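Side-chain contacts in penicillin-binding protein 2B (Streptococcus pneumoniae, PDB 2WAD), which probably forms the peptide cross-links between adjacent glycan strands of cell wall peptidoglycan as a penicillin-binding transpeptidase of the elongation machinery: residues 228-233 and 308-313; 266-271 and 544-549. One frame throughout, in Å; residues are numbered along the deposited sequence.

Contact 1 of 2, residues 228-233 and 308-313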
loop_
_atom_site.group_PDB
_atom_site.type_symbol
_atom_site.label_atom_id
_atom_site.label_comp_id
_atom_site.label_asym_id
_atom_site.label_seq_id
_atom_site.Cartn_x
_atom_site.Cartn_y
_atom_site.Cartn_z
ATOM N N THR A 228 16.439 0.493 2.206
ATOM C CA THR A 228 16.297 -0.697 1.373
ATOM C C THR A 228 15.295 -0.357 0.290
ATOM O O THR A 228 14.627 0.678 0.364
ATOM C CB THR A 228 15.829 -1.944 2.180
ATOM O OG1 THR A 228 14.424 -1.864 2.429
ATOM C CG2 THR A 228 16.571 -2.054 3.505
ATOM N N SER A 229 15.201 -1.235 -0.703
ATOM C CA SER A 229 14.362 -1.017 -1.869
ATOM C C SER A 229 12.897 -1.249 -1.540
ATOM O O SER A 229 12.034 -0.888 -2.331
ATOM C CB SER A 229 14.779 -1.977 -2.977
ATOM O OG SER A 229 14.702 -3.321 -2.519
ATOM N N LEU A 230 12.634 -1.809 -0.362
ATOM C CA LEU A 230 11.281 -1.974 0.181
ATOM C C LEU A 230 10.867 -0.951 1.230
ATOM O O LEU A 230 9.815 -1.120 1.859
ATOM C CB LEU A 230 11.102 -3.379 0.771
ATOM C CG LEU A 230 11.210 -4.520 -0.244
ATOM C CD1 LEU A 230 11.161 -5.861 0.435
ATOM C CD2 LEU A 230 10.116 -4.401 -1.299
ATOM N N SER A 231 11.658 0.110 1.406
ATOM C CA SER A 231 11.340 1.140 2.401
ATOM C C SER A 231 10.043 1.900 2.126
ATOM O O SER A 231 9.270 2.146 3.044
ATOM C CB SER A 231 12.514 2.099 2.660
ATOM O OG SER A 231 12.746 2.932 1.538
ATOM N N SER A 232 9.777 2.257 0.875
ATOM C CA SER A 232 8.546 2.989 0.554
ATOM C C SER A 232 7.273 2.226 0.942
ATOM O O SER A 232 6.241 2.833 1.240
ATOM C CB SER A 232 8.509 3.314 -0.943
ATOM O OG SER A 232 8.782 2.151 -1.728
ATOM N N ILE A 233 7.352 0.898 0.944
ATOM C CA ILE A 233 6.204 0.046 1.136
ATOM C C ILE A 233 5.992 -0.297 2.611
ATOM O O ILE A 233 4.888 -0.678 3.019
ATOM C CB ILE A 233 6.373 -1.197 0.265
ATOM C CG1 ILE A 233 6.106 -0.838 -1.213
ATOM C CG2 ILE A 233 5.491 -2.337 0.741
ATOM C CD1 ILE A 233 6.659 -1.858 -2.194
ATOM N N ILE A 308 6.008 -9.633 11.037
ATOM C CA ILE A 308 5.554 -10.137 9.752
ATOM C C ILE A 308 6.777 -10.346 8.865
ATOM O O ILE A 308 7.720 -9.548 8.908
ATOM C CB ILE A 308 4.567 -9.167 9.052
ATOM C CG1 ILE A 308 5.176 -7.769 8.940
ATOM C CG2 ILE A 308 3.250 -9.108 9.823
ATOM C CD1 ILE A 308 4.409 -6.789 8.054
ATOM N N LYS A 309 6.743 -11.425 8.084
ATOM C CA LYS A 309 7.743 -11.710 7.059
ATOM C C LYS A 309 7.100 -11.561 5.684
ATOM O O LYS A 309 6.071 -12.170 5.393
ATOM C CB LYS A 309 8.314 -13.119 7.260
ATOM C CG LYS A 309 9.329 -13.585 6.209
ATOM C CD LYS A 309 10.185 -14.766 6.714
ATOM C CE LYS A 309 9.611 -16.125 6.300
ATOM N NZ LYS A 309 10.610 -17.238 6.237
ATOM N N LEU A 310 7.708 -10.740 4.830
ATOM C CA LEU A 310 7.164 -10.497 3.495
ATOM C C LEU A 310 7.433 -11.633 2.527
ATOM O O LEU A 310 8.275 -12.499 2.764
ATOM C CB LEU A 310 7.717 -9.215 2.886
ATOM C CG LEU A 310 7.765 -7.998 3.808
ATOM C CD1 LEU A 310 8.136 -6.786 2.957
ATOM C CD2 LEU A 310 6.430 -7.838 4.519
ATOM N N THR A 311 6.691 -11.602 1.425
ATOM C CA THR A 311 6.820 -12.589 0.368
ATOM C C THR A 311 7.936 -12.150 -0.564
ATOM O O THR A 311 8.411 -12.954 -1.360
ATOM C CB THR A 311 5.524 -12.666 -0.462
ATOM O OG1 THR A 311 5.176 -11.348 -0.908
ATOM C CG2 THR A 311 4.363 -13.206 0.365
ATOM N N ILE A 312 8.328 -10.879 -0.488
ATOM C CA ILE A 312 9.349 -10.330 -1.381
ATOM C C ILE A 312 10.746 -10.510 -0.825
ATOM O O ILE A 312 11.003 -10.228 0.349
ATOM C CB ILE A 312 9.183 -8.811 -1.629
ATOM C CG1 ILE A 312 7.788 -8.492 -2.198
ATOM C CG2 ILE A 312 10.293 -8.318 -2.567
ATOM C CD1 ILE A 312 7.427 -7.030 -2.116
ATOM N N ASP A 313 11.644 -10.979 -1.683
ATOM C CA ASP A 313 13.046 -11.059 -1.338
ATOM C C ASP A 313 13.780 -9.803 -1.815
ATOM O O ASP A 313 13.724 -9.453 -2.982
ATOM C CB ASP A 313 13.625 -12.316 -1.984
ATOM C CG ASP A 313 14.956 -12.684 -1.409
ATOM O OD1 ASP A 313 15.930 -11.960 -1.705
ATOM O OD2 ASP A 313 15.002 -13.658 -0.627
#

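Contact 2 of 2, residues 266-271 and 544-549. Unlike the reference sequence in segment 544-549: His545 (reference Arg).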
loop_
_atom_site.group_PDB
_atom_site.type_symbol
_atom_site.label_atom_id
_atom_site.label_comp_id
_atom_site.label_asym_id
_atom_site.label_seq_id
_atom_site.Cartn_x
_atom_site.Cartn_y
_atom_site.Cartn_z
ATOM N N SER A 266 0.752 4.483 7.742
ATOM C CA SER A 266 0.734 4.263 6.300
ATOM C C SER A 266 1.201 2.852 5.895
ATOM O O SER A 266 1.984 2.219 6.601
ATOM C CB SER A 266 1.582 5.334 5.608
ATOM O OG SER A 266 2.943 5.179 5.966
ATOM N N TYR A 267 0.706 2.378 4.755
ATOM C CA TYR A 267 1.157 1.129 4.137
ATOM C C TYR A 267 1.169 -0.090 5.054
ATOM O O TYR A 267 0.258 -0.247 5.870
ATOM C CB TYR A 267 2.455 1.371 3.353
ATOM C CG TYR A 267 2.247 2.515 2.388
ATOM C CD1 TYR A 267 2.886 3.740 2.573
ATOM C CD2 TYR A 267 1.346 2.385 1.321
ATOM C CE1 TYR A 267 2.659 4.810 1.705
ATOM C CE2 TYR A 267 1.109 3.438 0.459
ATOM C CZ TYR A 267 1.775 4.644 0.661
ATOM O OH TYR A 267 1.546 5.705 -0.180
ATOM N N LEU A 268 2.199 -0.926 4.962
ATOM C CA LEU A 268 2.281 -2.114 5.819
ATOM C C LEU A 268 2.155 -1.838 7.330
ATOM O O LEU A 268 1.507 -2.610 8.050
ATOM C CB LEU A 268 3.543 -2.938 5.526
ATOM C CG LEU A 268 3.738 -3.613 4.168
ATOM C CD1 LEU A 268 5.046 -4.417 4.161
ATOM C CD2 LEU A 268 2.539 -4.512 3.831
ATOM N N GLU A 269 2.772 -0.770 7.830
ATOM C CA GLU A 269 2.765 -0.535 9.281
ATOM C C GLU A 269 1.323 -0.320 9.692
ATOM O O GLU A 269 0.922 -0.735 10.770
ATOM C CB GLU A 269 3.577 0.693 9.713
ATOM C CG GLU A 269 5.086 0.593 9.551
ATOM C CD GLU A 269 5.779 -0.009 10.751
ATOM O OE1 GLU A 269 5.119 -0.704 11.563
ATOM O OE2 GLU A 269 7.000 0.220 10.879
ATOM N N LYS A 270 0.549 0.326 8.831
ATOM C CA LYS A 270 -0.857 0.556 9.115
ATOM C C LYS A 270 -1.683 -0.705 8.895
ATOM O O LYS A 270 -2.495 -1.077 9.733
ATOM C CB LYS A 270 -1.402 1.719 8.278
ATOM C CG LYS A 270 -2.873 2.060 8.553
ATOM C CD LYS A 270 -3.279 3.358 7.869
ATOM C CE LYS A 270 -4.782 3.442 7.740
ATOM N NZ LYS A 270 -5.193 4.854 7.590
ATOM N N GLN A 271 -1.499 -1.351 7.750
ATOM C CA GLN A 271 -2.281 -2.541 7.431
ATOM C C GLN A 271 -2.211 -3.620 8.518
ATOM O O GLN A 271 -3.219 -4.254 8.834
ATOM C CB GLN A 271 -1.845 -3.097 6.075
ATOM C CG GLN A 271 -2.705 -4.204 5.585
ATOM C CD GLN A 271 -4.051 -3.711 5.093
ATOM O OE1 GLN A 271 -4.904 -4.511 4.692
ATOM N NE2 GLN A 271 -4.245 -2.396 5.116
ATOM N N PRO A 544 -3.565 -10.580 -4.104
ATOM C CA PRO A 544 -2.121 -10.475 -3.951
ATOM C C PRO A 544 -1.803 -10.110 -2.510
ATOM O O PRO A 544 -2.545 -9.363 -1.880
ATOM C CB PRO A 544 -1.717 -9.341 -4.909
ATOM C CG PRO A 544 -2.965 -8.779 -5.472
ATOM C CD PRO A 544 -4.150 -9.412 -4.774
ATOM N N HIS A 545 -0.757 -10.710 -1.954
ATOM C CA HIS A 545 -0.447 -10.442 -0.562
ATOM C C HIS A 545 1.067 -10.287 -0.463
ATOM O O HIS A 545 1.813 -11.094 -1.030
ATOM C CB HIS A 545 -1.048 -11.475 0.420
ATOM C CG HIS A 545 -0.586 -12.890 0.226
ATOM N ND1 HIS A 545 0.457 -13.434 0.944
ATOM C CD2 HIS A 545 -1.064 -13.885 -0.555
ATOM C CE1 HIS A 545 0.620 -14.696 0.588
ATOM N NE2 HIS A 545 -0.288 -14.992 -0.326
ATOM N N ILE A 546 1.486 -9.206 0.192
ATOM C CA ILE A 546 2.890 -8.873 0.351
ATOM C C ILE A 546 3.453 -9.548 1.607
ATOM O O ILE A 546 4.654 -9.835 1.701
ATOM C CB ILE A 546 3.044 -7.343 0.475
ATOM C CG1 ILE A 546 2.561 -6.637 -0.784
ATOM C CG2 ILE A 546 4.499 -6.972 0.743
ATOM C CD1 ILE A 546 2.138 -5.183 -0.586
ATOM N N VAL A 547 2.582 -9.782 2.592
ATOM C CA VAL A 547 2.976 -10.472 3.813
ATOM C C VAL A 547 2.820 -11.980 3.668
ATOM O O VAL A 547 1.805 -12.437 3.151
ATOM C CB VAL A 547 2.200 -9.959 5.033
ATOM C CG1 VAL A 547 2.516 -10.833 6.236
ATOM C CG2 VAL A 547 2.562 -8.486 5.323
ATOM N N GLU A 548 3.826 -12.737 4.108
ATOM C CA GLU A 548 3.844 -14.192 3.950
ATOM C C GLU A 548 3.360 -14.893 5.205
ATOM O O GLU A 548 2.684 -15.923 5.120
ATOM C CB GLU A 548 5.239 -14.723 3.564
ATOM C CG GLU A 548 5.376 -16.262 3.474
ATOM C CD GLU A 548 5.638 -16.928 4.827
ATOM O OE1 GLU A 548 5.228 -18.090 5.031
ATOM O OE2 GLU A 548 6.248 -16.307 5.719
ATOM N N GLY A 549 3.709 -14.351 6.368
ATOM C CA GLY A 549 3.268 -14.955 7.629
ATOM C C GLY A 549 3.466 -14.055 8.835
ATOM O O GLY A 549 4.176 -13.062 8.765
#

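Contact 1 of 2, residues 228-233 and 308-313
Leu230 pushes its forked end against Ile312 and Leu310, and these three buried side chains make all the close contacts between the segments. The two methyls of Leu230 divide the work. CD2 rests 3.8 Å from Ile312 CD1, while CD1 lies 4.0 Å from Ile312 CG2, so that the leucine fork crosses the branched isoleucine at a slant and covers both of its arms. Against Leu310 the approach is tip to tip, with Leu230 CD1 4.0 Å from Leu310 CD1. In Ile312 CG1 stands opposite the carbonyl carbon (chi1 -57°), which leaves CG2 on the carbonyl side and lets both branches meet the leucine. Leu314 and Gln317 of helix 314-334 pack around the same apolar patch.

The far side of 228-233 is looser and polar. Here a type I turn from Thr228 to Ser231 is tied by two donors on one oxygen: Thr228 O accepts from Ser231 N and from Ser231 OG, the latter at 3.2 Å and nearly in line with the C=O bond (160°). These hydroxyl-bearing residues are partly exposed, and Ser229 OG turns to Asp318 of helix 314-334. Asp313, at the N-cap of that helix, spends OD1 on the backbone N of Ala315. The contact thus seats the apolar residue of a type I turn on the link where strand 307-310 gives way, through the N-cap Asp313, to helix 314-334.

Contact 2 of 2, residues 266-271 and 544-549
A helix-on-sheet contact joins the short helix 267-271, from the part of the chain assigned to the dimerisation domain, to the start of strand 547-553 and the residue before it, in the transpeptidase region. Leu268 alone reaches across from the helix. The side chain leaves the helix with CG opposite the carbonyl carbon (chi1 -65°), and its two methyls part over consecutive residues: CD1 comes 4.3 Å from Ile546 CG2, and CD2 lies 4.2 Å from Val547 CG2. These are relaxed van der Waals distances, and all three side chains are buried. Leu310, from the neighbouring strand, also touches Leu268 and Val547.

Behind this apolar layer, polar bonds hold the receiving backbone. His545 donates from ND1 to Val547 O at 2.8 Å. The bond is nearly straight (164°) and runs close to the plane of the imidazole, though the donor is tilted from the carbonyl plane. On the amide side, the two carboxylate oxygens of Asp494 take the N-H groups of Ile546 and Val547, one each. Strand 547-553 pairs with strand 307-310 with a classic beta bulge at Glu548 and Gly549, opposite Lys309, and one leucine lays the short helix on the face of this small mixed sheet.

The centres of contacts 1 and 2 lie 9 Å apart, and strands 307-310 and 547-553, which supply one side of each, are antiparallel neighbours in a four-stranded mixed sheet. Along the chain the segments alternate: 228-233, 266-271, 308-313, then 544-549. Probable hydrogen bonds join the contacts directly, from Glu548 N to Lys309 O (2.6 Å) and from Thr311 N to Ile546 O (2.7 Å), while the backbone oxygen of Ile233 packs against Tyr267 CB. Contact 2 links the part assigned to the dimerisation domain with the transpeptidase region, while contact 1 ties the former to the strand that leads into helix 314-334. Distant parts thus meet through one small sheet, away from the probable acyl-ester serine, Ser386.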